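Local coordinates for prenylcyclase (Actinoplanes teichomyceticus, PDB 6IJ1), which probably acts on prenyl chains, joining or cyclising them, and has a mainly helical fold resembling class II terpene cyclases, at residues A[68-72]-A[100-106]; A[89-95]-A[118-122]; A[202-207]-A[254-258]; A[249-253]-A[271-275]. All blocks are in the same frame, centred on the assembly; numbering follows the deposited sequence.

Interaction 1 (A[68-72]-A[100-106]); sequences MDLLV and LAELLGR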
loop_
_atom_site.group_PDB
_atom_site.type_symbol
_atom_site.label_atom_id
_atom_site.label_comp_id
_atom_site.label_asym_id
_atom_site.label_seq_id
_atom_site.Cartn_x
_atom_site.Cartn_y
_atom_site.Cartn_z
ATOM N N MET A 68 7.098 9.219 12.642
ATOM C CA MET A 68 7.738 8.047 13.218
ATOM C C MET A 68 7.764 8.135 14.741
ATOM O O MET A 68 7.424 7.164 15.420
ATOM C CB MET A 68 9.160 7.908 12.669
ATOM C CG MET A 68 9.888 6.703 13.236
ATOM S SD MET A 68 9.649 5.123 12.375
ATOM C CE MET A 68 8.325 4.398 13.250
ATOM N N ASP A 69 8.117 9.325 15.273
ATOM C CA ASP A 69 8.095 9.486 16.734
ATOM C C ASP A 69 6.715 9.271 17.324
ATOM O O ASP A 69 6.594 8.710 18.411
ATOM C CB ASP A 69 8.565 10.881 17.131
ATOM C CG ASP A 69 10.014 11.087 16.898
ATOM O OD1 ASP A 69 10.738 10.069 16.935
ATOM O OD2 ASP A 69 10.408 12.256 16.670
ATOM N N LEU A 70 5.644 9.696 16.612
ATOM C CA LEU A 70 4.287 9.463 17.101
ATOM C C LEU A 70 3.893 7.993 17.071
ATOM O O LEU A 70 3.091 7.531 17.896
ATOM C CB LEU A 70 3.267 10.241 16.241
ATOM C CG LEU A 70 3.287 11.756 16.219
ATOM C CD1 LEU A 70 2.316 12.196 15.174
ATOM C CD2 LEU A 70 2.884 12.349 17.589
ATOM N N LEU A 71 4.402 7.244 16.080
ATOM C CA LEU A 71 3.960 5.886 15.912
ATOM C C LEU A 71 4.581 4.935 16.921
ATOM O O LEU A 71 3.987 3.916 17.251
ATOM C CB LEU A 71 4.309 5.427 14.498
ATOM C CG LEU A 71 3.381 6.001 13.403
ATOM C CD1 LEU A 71 4.105 5.847 12.097
ATOM C CD2 LEU A 71 2.014 5.214 13.445
ATOM N N VAL A 72 5.831 5.177 17.326
ATOM C CA VAL A 72 6.490 4.195 18.199
ATOM C C VAL A 72 5.669 3.906 19.451
ATOM O O VAL A 72 5.422 2.716 19.746
ATOM C CB VAL A 72 7.923 4.652 18.519
ATOM C CG1 VAL A 72 8.541 3.751 19.616
ATOM C CG2 VAL A 72 8.816 4.589 17.268
ATOM N N LEU A 100 8.728 2.553 7.445
ATOM C CA LEU A 100 9.129 3.908 7.788
ATOM C C LEU A 100 10.415 3.879 8.616
ATOM O O LEU A 100 11.333 4.679 8.349
ATOM C CB LEU A 100 7.994 4.602 8.549
ATOM C CG LEU A 100 8.291 6.048 8.950
ATOM C CD1 LEU A 100 8.585 6.990 7.783
ATOM C CD2 LEU A 100 7.069 6.500 9.757
ATOM N N ALA A 101 10.472 2.943 9.575
ATOM C CA ALA A 101 11.703 2.800 10.359
ATOM C C ALA A 101 12.896 2.455 9.492
ATOM O O ALA A 101 13.980 3.027 9.686
ATOM C CB ALA A 101 11.482 1.744 11.438
ATOM N N GLU A 102 12.739 1.546 8.527
ATOM C CA GLU A 102 13.881 1.220 7.641
ATOM C C GLU A 102 14.259 2.429 6.827
ATOM O O GLU A 102 15.445 2.709 6.629
ATOM C CB GLU A 102 13.528 0.014 6.743
ATOM C CG GLU A 102 13.438 -1.261 7.561
ATOM C CD GLU A 102 13.554 -2.568 6.750
ATOM O OE1 GLU A 102 13.529 -2.497 5.491
ATOM O OE2 GLU A 102 13.651 -3.659 7.362
ATOM N N LEU A 103 13.268 3.167 6.306
ATOM C CA LEU A 103 13.616 4.341 5.494
ATOM C C LEU A 103 14.392 5.371 6.312
ATOM O O LEU A 103 15.227 6.087 5.754
ATOM C CB LEU A 103 12.344 4.983 4.910
ATOM C CG LEU A 103 11.634 4.143 3.860
ATOM C CD1 LEU A 103 10.272 4.751 3.603
ATOM C CD2 LEU A 103 12.402 4.234 2.563
ATOM N N LEU A 104 14.146 5.433 7.618
ATOM C CA LEU A 104 14.764 6.402 8.515
ATOM C C LEU A 104 16.013 5.862 9.209
ATOM O O LEU A 104 16.624 6.586 9.993
ATOM C CB LEU A 104 13.748 6.843 9.576
ATOM C CG LEU A 104 12.659 7.745 8.955
ATOM C CD1 LEU A 104 11.613 8.125 9.998
ATOM C CD2 LEU A 104 13.263 9.048 8.350
ATOM N N GLY A 105 16.395 4.627 8.977
ATOM C CA GLY A 105 17.563 4.037 9.632
ATOM C C GLY A 105 17.344 3.670 11.072
ATOM O O GLY A 105 18.323 3.540 11.826
ATOM N N ARG A 106 16.086 3.537 11.496
ATOM C CA ARG A 106 15.751 3.338 12.899
ATOM C C ARG A 106 15.281 1.930 13.198
ATOM O O ARG A 106 14.874 1.629 14.332
ATOM C CB ARG A 106 14.665 4.333 13.316
ATOM C CG ARG A 106 15.151 5.754 13.341
ATOM C CD ARG A 106 14.081 6.643 13.970
ATOM N NE ARG A 106 13.739 6.231 15.328
ATOM C CZ ARG A 106 12.835 6.839 16.096
ATOM N NH1 ARG A 106 12.188 7.906 15.618
ATOM N NH2 ARG A 106 12.574 6.382 17.314
HETATM O O HOH W 1 10.960 7.789 19.180
#

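Interaction 2 (A[89-95]-A[118-122]); sequences EDADSTG and FLARH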
loop_
_atom_site.group_PDB
_atom_site.type_symbol
_atom_site.label_atom_id
_atom_site.label_comp_id
_atom_site.label_asym_id
_atom_site.label_seq_id
_atom_site.Cartn_x
_atom_site.Cartn_y
_atom_site.Cartn_z
ATOM N N GLU A 89 -4.823 -5.451 15.488
ATOM C CA GLU A 89 -3.563 -5.204 14.759
ATOM C C GLU A 89 -3.428 -6.138 13.552
ATOM O O GLU A 89 -3.916 -7.266 13.537
ATOM C CB GLU A 89 -2.369 -5.369 15.702
ATOM C CG GLU A 89 -2.287 -4.243 16.763
ATOM C CD GLU A 89 -3.451 -4.316 17.777
ATOM O OE1 GLU A 89 -3.752 -5.402 18.279
ATOM O OE2 GLU A 89 -4.068 -3.262 18.018
ATOM N N ASP A 90 -2.747 -5.631 12.508
ATOM C CA ASP A 90 -2.669 -6.399 11.274
ATOM C C ASP A 90 -1.272 -6.254 10.665
ATOM O O ASP A 90 -0.506 -5.327 10.991
ATOM C CB ASP A 90 -3.719 -5.936 10.247
ATOM C CG ASP A 90 -3.381 -4.592 9.661
ATOM O OD1 ASP A 90 -3.768 -3.531 10.217
ATOM O OD2 ASP A 90 -2.741 -4.603 8.579
ATOM N N ALA A 91 -0.934 -7.251 9.857
ATOM C CA ALA A 91 0.431 -7.306 9.286
ATOM C C ALA A 91 0.705 -6.184 8.325
ATOM O O ALA A 91 1.860 -5.764 8.183
ATOM C CB ALA A 91 0.635 -8.642 8.551
ATOM N N ASP A 92 -0.309 -5.697 7.588
ATOM C CA ASP A 92 0.011 -4.635 6.632
ATOM C C ASP A 92 0.341 -3.321 7.352
ATOM O O ASP A 92 1.370 -2.710 7.082
ATOM C CB ASP A 92 -1.172 -4.457 5.659
ATOM C CG ASP A 92 -0.774 -3.701 4.403
ATOM O OD1 ASP A 92 0.216 -4.093 3.749
ATOM O OD2 ASP A 92 -1.404 -2.649 4.114
ATOM N N SER A 93 -0.513 -2.868 8.277
ATOM C CA SER A 93 -0.222 -1.654 9.029
ATOM C C SER A 93 1.145 -1.752 9.748
ATOM O O SER A 93 1.960 -0.820 9.709
ATOM C CB SER A 93 -1.332 -1.382 10.088
ATOM O OG SER A 93 -2.601 -1.285 9.429
ATOM N N THR A 94 1.406 -2.916 10.370
ATOM C CA THR A 94 2.683 -3.130 11.039
ATOM C C THR A 94 3.818 -3.006 10.037
ATOM O O THR A 94 4.831 -2.364 10.314
ATOM C CB THR A 94 2.672 -4.494 11.673
ATOM O OG1 THR A 94 1.556 -4.524 12.621
ATOM C CG2 THR A 94 3.976 -4.829 12.370
ATOM N N GLY A 95 3.631 -3.595 8.859
ATOM C CA GLY A 95 4.682 -3.503 7.837
ATOM C C GLY A 95 4.944 -2.074 7.396
ATOM O O GLY A 95 6.111 -1.690 7.186
ATOM N N PHE A 118 5.742 -10.190 15.456
ATOM C CA PHE A 118 4.338 -10.125 15.042
ATOM C C PHE A 118 4.188 -10.528 13.584
ATOM O O PHE A 118 3.349 -11.373 13.256
ATOM C CB PHE A 118 3.793 -8.731 15.317
ATOM C CG PHE A 118 2.388 -8.497 14.885
ATOM C CD1 PHE A 118 2.121 -8.050 13.592
ATOM C CD2 PHE A 118 1.356 -8.614 15.813
ATOM C CE1 PHE A 118 0.805 -7.752 13.194
ATOM C CE2 PHE A 118 0.001 -8.355 15.425
ATOM C CZ PHE A 118 -0.251 -7.900 14.113
ATOM N N LEU A 119 5.021 -9.933 12.690
ATOM C CA LEU A 119 4.951 -10.304 11.279
ATOM C C LEU A 119 5.195 -11.785 11.078
ATOM O O LEU A 119 4.502 -12.432 10.297
ATOM C CB LEU A 119 5.926 -9.500 10.410
ATOM C CG LEU A 119 5.554 -8.026 10.302
ATOM C CD1 LEU A 119 6.622 -7.258 9.455
ATOM C CD2 LEU A 119 4.120 -7.840 9.694
ATOM N N ALA A 120 6.205 -12.373 11.796
ATOM C CA ALA A 120 6.460 -13.799 11.583
ATOM C C ALA A 120 5.237 -14.668 11.898
ATOM O O ALA A 120 5.068 -15.718 11.255
ATOM C CB ALA A 120 7.641 -14.234 12.472
ATOM N N ARG A 121 4.398 -14.265 12.877
ATOM C CA ARG A 121 3.188 -15.027 13.167
ATOM C C ARG A 121 2.243 -15.087 11.982
ATOM O O ARG A 121 1.413 -16.022 11.924
ATOM C CB ARG A 121 2.480 -14.419 14.375
ATOM C CG ARG A 121 3.272 -14.665 15.640
ATOM C CD ARG A 121 2.613 -13.977 16.831
ATOM N NE ARG A 121 1.337 -14.625 17.097
ATOM C CZ ARG A 121 0.674 -14.522 18.242
ATOM N NH1 ARG A 121 -0.485 -15.149 18.390
ATOM N NH2 ARG A 121 1.172 -13.790 19.233
ATOM N N HIS A 122 2.361 -14.131 11.028
ATOM C CA HIS A 122 1.418 -14.067 9.899
ATOM C C HIS A 122 1.938 -14.787 8.680
ATOM O O HIS A 122 1.271 -14.844 7.656
ATOM C CB HIS A 122 1.093 -12.579 9.546
ATOM C CG HIS A 122 0.359 -11.865 10.619
ATOM N ND1 HIS A 122 0.918 -11.560 11.836
ATOM C CD2 HIS A 122 -0.928 -11.442 10.665
ATOM C CE1 HIS A 122 0.004 -10.958 12.593
ATOM N NE2 HIS A 122 -1.123 -10.846 11.884
HETATM O O HOH W 2 -3.497 -10.223 13.291
#

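Interaction 3 (A[202-207]-A[254-258]); sequences TALAVE and RAVAQ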
loop_
_atom_site.group_PDB
_atom_site.type_symbol
_atom_site.label_atom_id
_atom_site.label_comp_id
_atom_site.label_asym_id
_atom_site.label_seq_id
_atom_site.Cartn_x
_atom_site.Cartn_y
_atom_site.Cartn_z
ATOM N N THR A 202 1.232 -5.331 -7.807
ATOM C CA THR A 202 2.359 -5.479 -8.741
ATOM C C THR A 202 3.462 -4.483 -8.450
ATOM O O THR A 202 4.681 -4.841 -8.443
ATOM C CB THR A 202 1.841 -5.360 -10.196
ATOM O OG1 THR A 202 0.865 -6.378 -10.376
ATOM C CG2 THR A 202 2.980 -5.537 -11.227
ATOM N N ALA A 203 3.102 -3.204 -8.252
ATOM C CA ALA A 203 4.116 -2.192 -7.975
ATOM C C ALA A 203 4.834 -2.459 -6.662
ATOM O O ALA A 203 6.056 -2.341 -6.593
ATOM C CB ALA A 203 3.476 -0.781 -7.936
ATOM N N LEU A 204 4.089 -2.826 -5.613
ATOM C CA LEU A 204 4.774 -3.088 -4.340
ATOM C C LEU A 204 5.665 -4.307 -4.460
ATOM O O LEU A 204 6.775 -4.289 -3.924
ATOM C CB LEU A 204 3.738 -3.280 -3.225
ATOM C CG LEU A 204 2.812 -2.068 -2.991
ATOM C CD1 LEU A 204 2.039 -2.352 -1.670
ATOM C CD2 LEU A 204 3.515 -0.736 -2.949
ATOM N N ALA A 205 5.195 -5.339 -5.177
ATOM C CA ALA A 205 5.996 -6.554 -5.334
ATOM C C ALA A 205 7.322 -6.242 -6.019
ATOM O O ALA A 205 8.404 -6.627 -5.541
ATOM C CB ALA A 205 5.237 -7.585 -6.135
ATOM N N VAL A 206 7.280 -5.487 -7.119
ATOM C CA VAL A 206 8.555 -5.301 -7.821
ATOM C C VAL A 206 9.485 -4.383 -7.067
ATOM O O VAL A 206 10.706 -4.535 -7.137
ATOM C CB VAL A 206 8.342 -4.820 -9.269
ATOM C CG1 VAL A 206 7.646 -5.886 -10.040
ATOM C CG2 VAL A 206 7.643 -3.450 -9.383
ATOM N N GLU A 207 8.972 -3.368 -6.363
ATOM C CA GLU A 207 9.840 -2.539 -5.551
ATOM C C GLU A 207 10.434 -3.347 -4.390
ATOM O O GLU A 207 11.629 -3.210 -4.076
ATOM C CB GLU A 207 9.049 -1.325 -5.028
ATOM C CG GLU A 207 8.719 -0.363 -6.211
ATOM C CD GLU A 207 8.012 0.877 -5.789
ATOM O OE1 GLU A 207 7.633 0.975 -4.598
ATOM O OE2 GLU A 207 7.801 1.753 -6.636
ATOM N N ARG A 254 5.322 2.988 -11.543
ATOM C CA ARG A 254 6.332 2.452 -10.623
ATOM C C ARG A 254 6.704 1.026 -10.974
ATOM O O ARG A 254 7.906 0.694 -10.876
ATOM C CB ARG A 254 5.752 2.522 -9.217
ATOM C CG ARG A 254 5.813 3.918 -8.665
ATOM C CD ARG A 254 4.918 4.137 -7.434
ATOM N NE ARG A 254 5.394 3.275 -6.340
ATOM C CZ ARG A 254 4.780 3.212 -5.170
ATOM N NH1 ARG A 254 3.682 3.957 -4.955
ATOM N NH2 ARG A 254 5.263 2.391 -4.247
ATOM N N ALA A 255 5.767 0.226 -11.494
ATOM C CA ALA A 255 6.088 -1.141 -11.910
ATOM C C ALA A 255 6.960 -1.123 -13.175
ATOM O O ALA A 255 7.919 -1.924 -13.305
ATOM C CB ALA A 255 4.802 -1.946 -12.100
ATOM N N VAL A 256 6.673 -0.207 -14.101
ATOM C CA VAL A 256 7.507 -0.136 -15.307
ATOM C C VAL A 256 8.934 0.180 -14.922
ATOM O O VAL A 256 9.889 -0.335 -15.538
ATOM C CB VAL A 256 6.939 0.933 -16.251
ATOM C CG1 VAL A 256 7.916 1.083 -17.464
ATOM C CG2 VAL A 256 5.637 0.505 -16.796
ATOM N N ALA A 257 9.116 1.071 -13.950
ATOM C CA ALA A 257 10.430 1.548 -13.554
ATOM C C ALA A 257 11.290 0.437 -12.951
ATOM O O ALA A 257 12.510 0.663 -12.806
ATOM C CB ALA A 257 10.288 2.722 -12.584
ATOM N N GLN A 258 10.734 -0.758 -12.707
ATOM C CA GLN A 258 11.572 -1.873 -12.246
ATOM C C GLN A 258 11.977 -2.832 -13.342
ATOM O O GLN A 258 12.560 -3.891 -13.050
ATOM C CB GLN A 258 10.897 -2.614 -11.080
ATOM C CG GLN A 258 10.786 -1.745 -9.793
ATOM C CD GLN A 258 12.054 -1.113 -9.207
ATOM O OE1 GLN A 258 13.101 -1.693 -9.262
ATOM N NE2 GLN A 258 11.926 0.087 -8.644
HETATM O O HOH W 3 9.376 1.787 -8.888
#

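Interaction 4 (A[249-253]-A[271-275]); sequences TALAL and AAGWL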
loop_
_atom_site.group_PDB
_atom_site.type_symbol
_atom_site.label_atom_id
_atom_site.label_comp_id
_atom_site.label_asym_id
_atom_site.label_seq_id
_atom_site.Cartn_x
_atom_site.Cartn_y
_atom_site.Cartn_z
ATOM N N THR A 249 -2.513 4.672 -12.290
ATOM C CA THR A 249 -1.506 5.209 -13.209
ATOM C C THR A 249 -0.154 5.327 -12.495
ATOM O O THR A 249 0.894 4.963 -13.051
ATOM C CB THR A 249 -1.987 6.585 -13.722
ATOM O OG1 THR A 249 -3.195 6.370 -14.412
ATOM C CG2 THR A 249 -0.991 7.177 -14.737
ATOM N N ALA A 250 -0.156 5.862 -11.275
ATOM C CA ALA A 250 1.072 5.990 -10.501
ATOM C C ALA A 250 1.698 4.630 -10.212
ATOM O O ALA A 250 2.930 4.461 -10.343
ATOM C CB ALA A 250 0.757 6.703 -9.179
ATOM N N LEU A 251 0.868 3.656 -9.868
ATOM C CA LEU A 251 1.387 2.331 -9.566
ATOM C C LEU A 251 1.906 1.654 -10.820
ATOM O O LEU A 251 2.954 0.988 -10.756
ATOM C CB LEU A 251 0.291 1.497 -8.883
ATOM C CG LEU A 251 -0.053 2.041 -7.518
ATOM C CD1 LEU A 251 -1.457 1.560 -7.101
ATOM C CD2 LEU A 251 1.014 1.654 -6.457
ATOM N N ALA A 252 1.231 1.812 -11.964
ATOM C CA ALA A 252 1.771 1.210 -13.186
ATOM C C ALA A 252 3.105 1.843 -13.539
ATOM O O ALA A 252 4.036 1.118 -13.934
ATOM C CB ALA A 252 0.768 1.390 -14.349
ATOM N N LEU A 253 3.230 3.183 -13.436
ATOM C CA LEU A 253 4.518 3.846 -13.668
ATOM C C LEU A 253 5.612 3.188 -12.830
ATOM O O LEU A 253 6.706 2.858 -13.335
ATOM C CB LEU A 253 4.348 5.343 -13.334
ATOM C CG LEU A 253 5.493 6.292 -13.643
ATOM C CD1 LEU A 253 4.966 7.734 -13.551
ATOM C CD2 LEU A 253 6.678 6.125 -12.646
ATOM N N ALA A 271 3.064 8.619 -18.424
ATOM C CA ALA A 271 2.276 8.501 -17.179
ATOM C C ALA A 271 2.584 9.681 -16.261
ATOM O O ALA A 271 1.670 10.207 -15.655
ATOM C CB ALA A 271 2.558 7.179 -16.511
ATOM N N ALA A 272 3.849 10.087 -16.189
ATOM C CA ALA A 272 4.208 11.240 -15.333
ATOM C C ALA A 272 3.516 12.502 -15.860
ATOM O O ALA A 272 3.078 13.304 -15.049
ATOM C CB ALA A 272 5.705 11.411 -15.269
ATOM N N GLY A 273 3.463 12.659 -17.182
ATOM C CA GLY A 273 2.795 13.824 -17.786
ATOM C C GLY A 273 1.308 13.808 -17.491
ATOM O O GLY A 273 0.762 14.859 -17.176
ATOM N N TRP A 274 0.673 12.647 -17.631
ATOM C CA TRP A 274 -0.754 12.553 -17.294
ATOM C C TRP A 274 -0.986 12.939 -15.833
ATOM O O TRP A 274 -1.872 13.755 -15.508
ATOM C CB TRP A 274 -1.320 11.155 -17.598
ATOM C CG TRP A 274 -2.836 11.078 -17.459
ATOM C CD1 TRP A 274 -3.743 11.241 -18.460
ATOM C CD2 TRP A 274 -3.586 10.894 -16.239
ATOM N NE1 TRP A 274 -5.037 11.124 -17.940
ATOM C CE2 TRP A 274 -4.937 10.934 -16.581
ATOM C CE3 TRP A 274 -3.226 10.706 -14.892
ATOM C CZ2 TRP A 274 -5.952 10.780 -15.625
ATOM C CZ3 TRP A 274 -4.247 10.513 -13.944
ATOM C CH2 TRP A 274 -5.578 10.588 -14.314
ATOM N N LEU A 275 -0.187 12.383 -14.904
ATOM C CA LEU A 275 -0.326 12.769 -13.500
ATOM C C LEU A 275 -0.117 14.257 -13.298
ATOM O O LEU A 275 -0.882 14.884 -12.549
ATOM C CB LEU A 275 0.657 11.951 -12.605
ATOM C CG LEU A 275 0.286 10.485 -12.569
ATOM C CD1 LEU A 275 1.492 9.625 -12.068
ATOM C CD2 LEU A 275 -0.944 10.232 -11.723
#

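Interaction 1 (A[68-72]-A[100-106])
The guanidinium of Arg106 receives Asp69 OD1 at its edge, close to the plane. NH1 donates to Asp69 OD1 over 2.9 Å in a salt bridge that is somewhat bent (150° at the hydrogen). The oxygen is met nearly along its C-O axis, while the carboxylate is turned 57° from the guanidinium, so the two flat groups make a single direct bond and no paired fork. A water in the guanidinium plane accepts a hydrogen bond from NH2, at 2.8 Å, and donates to Asp69 OD1, closing a small ring through this oxygen and the two guanidinium nitrogens. Met68 CG, 3.5 Å from Arg106 NH1, and the more distant Val72 CG2 approach the group obliquely.

Beneath the ion pair lies the apolar part, carried by Met68. Its CG stands opposite the backbone N (chi1 180°), and bends further along fold the thioether onto helix 91-104: SD rests 3.8 Å from Leu100 CG and 4.0 Å from Ala101 CB. Nearer the backbone, Met68 CB touches Leu104 CD1 at 3.6 Å as the two side chains run past each other in opposite senses. Leu71 CD1 adds a crosswise contact to Leu100 CD2. A Schellman motif at Gly105, with positive phi, lies at the C-terminal end of helix 91-104 and turns the chain so that Arg106 can reach back to Asp69.

Glu109 forms a second salt bridge with Arg106, at NE. Trp111 covers Val72 and Ala101, and helix 42-52 packs on Leu71 and Leu100, so the C-terminal ends of helices 58-71 and 91-104 meet beside a third helix.

Interaction 2 (A[89-95]-A[118-122])
Asp90 O, 3.5 Å from Phe118 CE1, accepts from both Thr94 OG1 (2.7 Å) and Thr94 N, which reach it from opposite faces of the carbonyl plane. This is the start of helix 91-104, with Asp90 as its N-cap: the carboxylate takes the amide of Ser93 at OD2 and the Ser93 hydroxyl at OD1. Thr94 has OG1 beside its own backbone N (chi1 -59°), which aims the hydroxyl back at the cap and lays it 3.4 Å from Phe118 CE1; Trp81 N is a further partner of the same oxygen. A valine here would probably leave Trp81 N without that partner and Asp90 O with one donor fewer.

Across the contact the Phe118 ring meets Ala91 N at its edge, while Glu89 CB comes in obliquely. Leu119 CD2 packs on Ala91 CB and Thr94 CG2. His122 lays its CE1 over one face of Phe118 and offers a face to Ala91 CB in a CH-pi contact, 4.1 Å from methyl to ring centroid. Its ND1 donates to Phe118 O at 2.8 Å, which fixes the turn of the imidazole. At the far nitrogen, His122 NE2 lies 2.8 Å from a water that donates to Glu89 O.

Interaction 3 (A[202-207]-A[254-258])
Arg254 leaves its helix toward Ala203, its CB 4.2 Å from Ala203 CB and 3.4 Å from Glu207 OE2. CG and CD continue alongside the same carboxylate oxygen, and a bend at chi3 (63°) then turns the head so that its NE side faces Glu207. NE donates to Glu207 OE2 at 2.9 Å and NH2 to Glu207 OE1 at 2.8 Å. Both bonds are almost straight and enter on the syn side, with the carboxylate only 26° from the guanidinium plane: a side-on, two-nitrogen salt bridge. Leu204 CD2 approaches NH2 obliquely. A leucine in place of Arg254 would probably leave the Glu207 carboxylate without its counter-charge and able to turn.

One water links both segments, donating to Glu207 OE2 and to Arg254 O and accepting from Gln258 NE2. Below it, Val206 CG2 packs 3.6 Å from Gln258 CG and against Ala255. Small residues let the backbones come very close, with the CA atoms of Ala203 and Ala255 only 4.5 Å apart. Glu207 also lies about 3 Å, side chain to nearest atom, from a bound imidazole, probably a crystallisation component.

Around this junction of helices 198-209 and 246-256, helix 327-341 packs on Arg254 through Thr332, Gln335 and Ala336, helix 216-229 on Val206 and Ala255, and helix 158-164 on Leu204.

Interaction 4 (A[249-253]-A[271-275])
Leu253 CD1 is pressed onto helix 265-278 at 271-275, with Ala271 CB at 3.9 Å, Ala272 N at 3.7 Å and Leu275 CD1 at 4.2 Å. Its CG is extended away from the backbone N (chi1 -173°), which carries the branch across to the facing helix. One turn earlier, Thr249 turns its methyl to the same surface: CG2 lies 4.0 Å from Ala271 CB and 4.2 Å from both Trp274 CE3 and Leu275 CG, meeting the indole obliquely. Leu275 CD1 completes the set by resting on Ala250, 4.0 Å from its CA. Ala271 CB thus sits between Thr249 and Leu253, and every touching residue is buried.

The next shell sets these groups in place. The hydroxyl of Thr249 is hydrogen-bonded to Ser245 O and to Val236 N, so the polar branch is occupied on its own side and the methyl is left for the partner helix. Trp274 is stacked with His278, and Trp285 NE1 binds Leu275 O, holding the following chain against this helix. Helix 327-341 packs on Ala250, Ala272 and Leu275 through Ala336, Ala340 and Val333.

The short segments run nearly antiparallel, at 156°, with axes 9.8 Å apart. Such an apolar pairing of helices consecutive in the chain, 246-256 and 265-278, is consistent with the inner and outer layers of the alpha/alpha barrel of class II terpene cyclases; the sequence from Trp274 to Trp285 also resembles the core of the QW motif of triterpene cyclases.

Overall arrangement
From the N terminus, interaction 1 is the first to close, tying helix 58-71 to the end of helix 91-104. Before it does so, 89-95 at the start of that helix has opened interaction 2, which closes on helix 112-121; the two cross, sharing helix 91-104 with centres 16 Å apart. The second pair follows in series. Interaction 3 spans the longest separation, from helix 198-209 to helix 246-256, and interaction 4 crosses it, leading from helix 246-256 to helix 265-278. These two touch where Ala203 CB meets Leu251 O at 3.4 Å. Interactions 2 and 4 lie on opposite sides of the chain's centre, about 30 Å apart between centres.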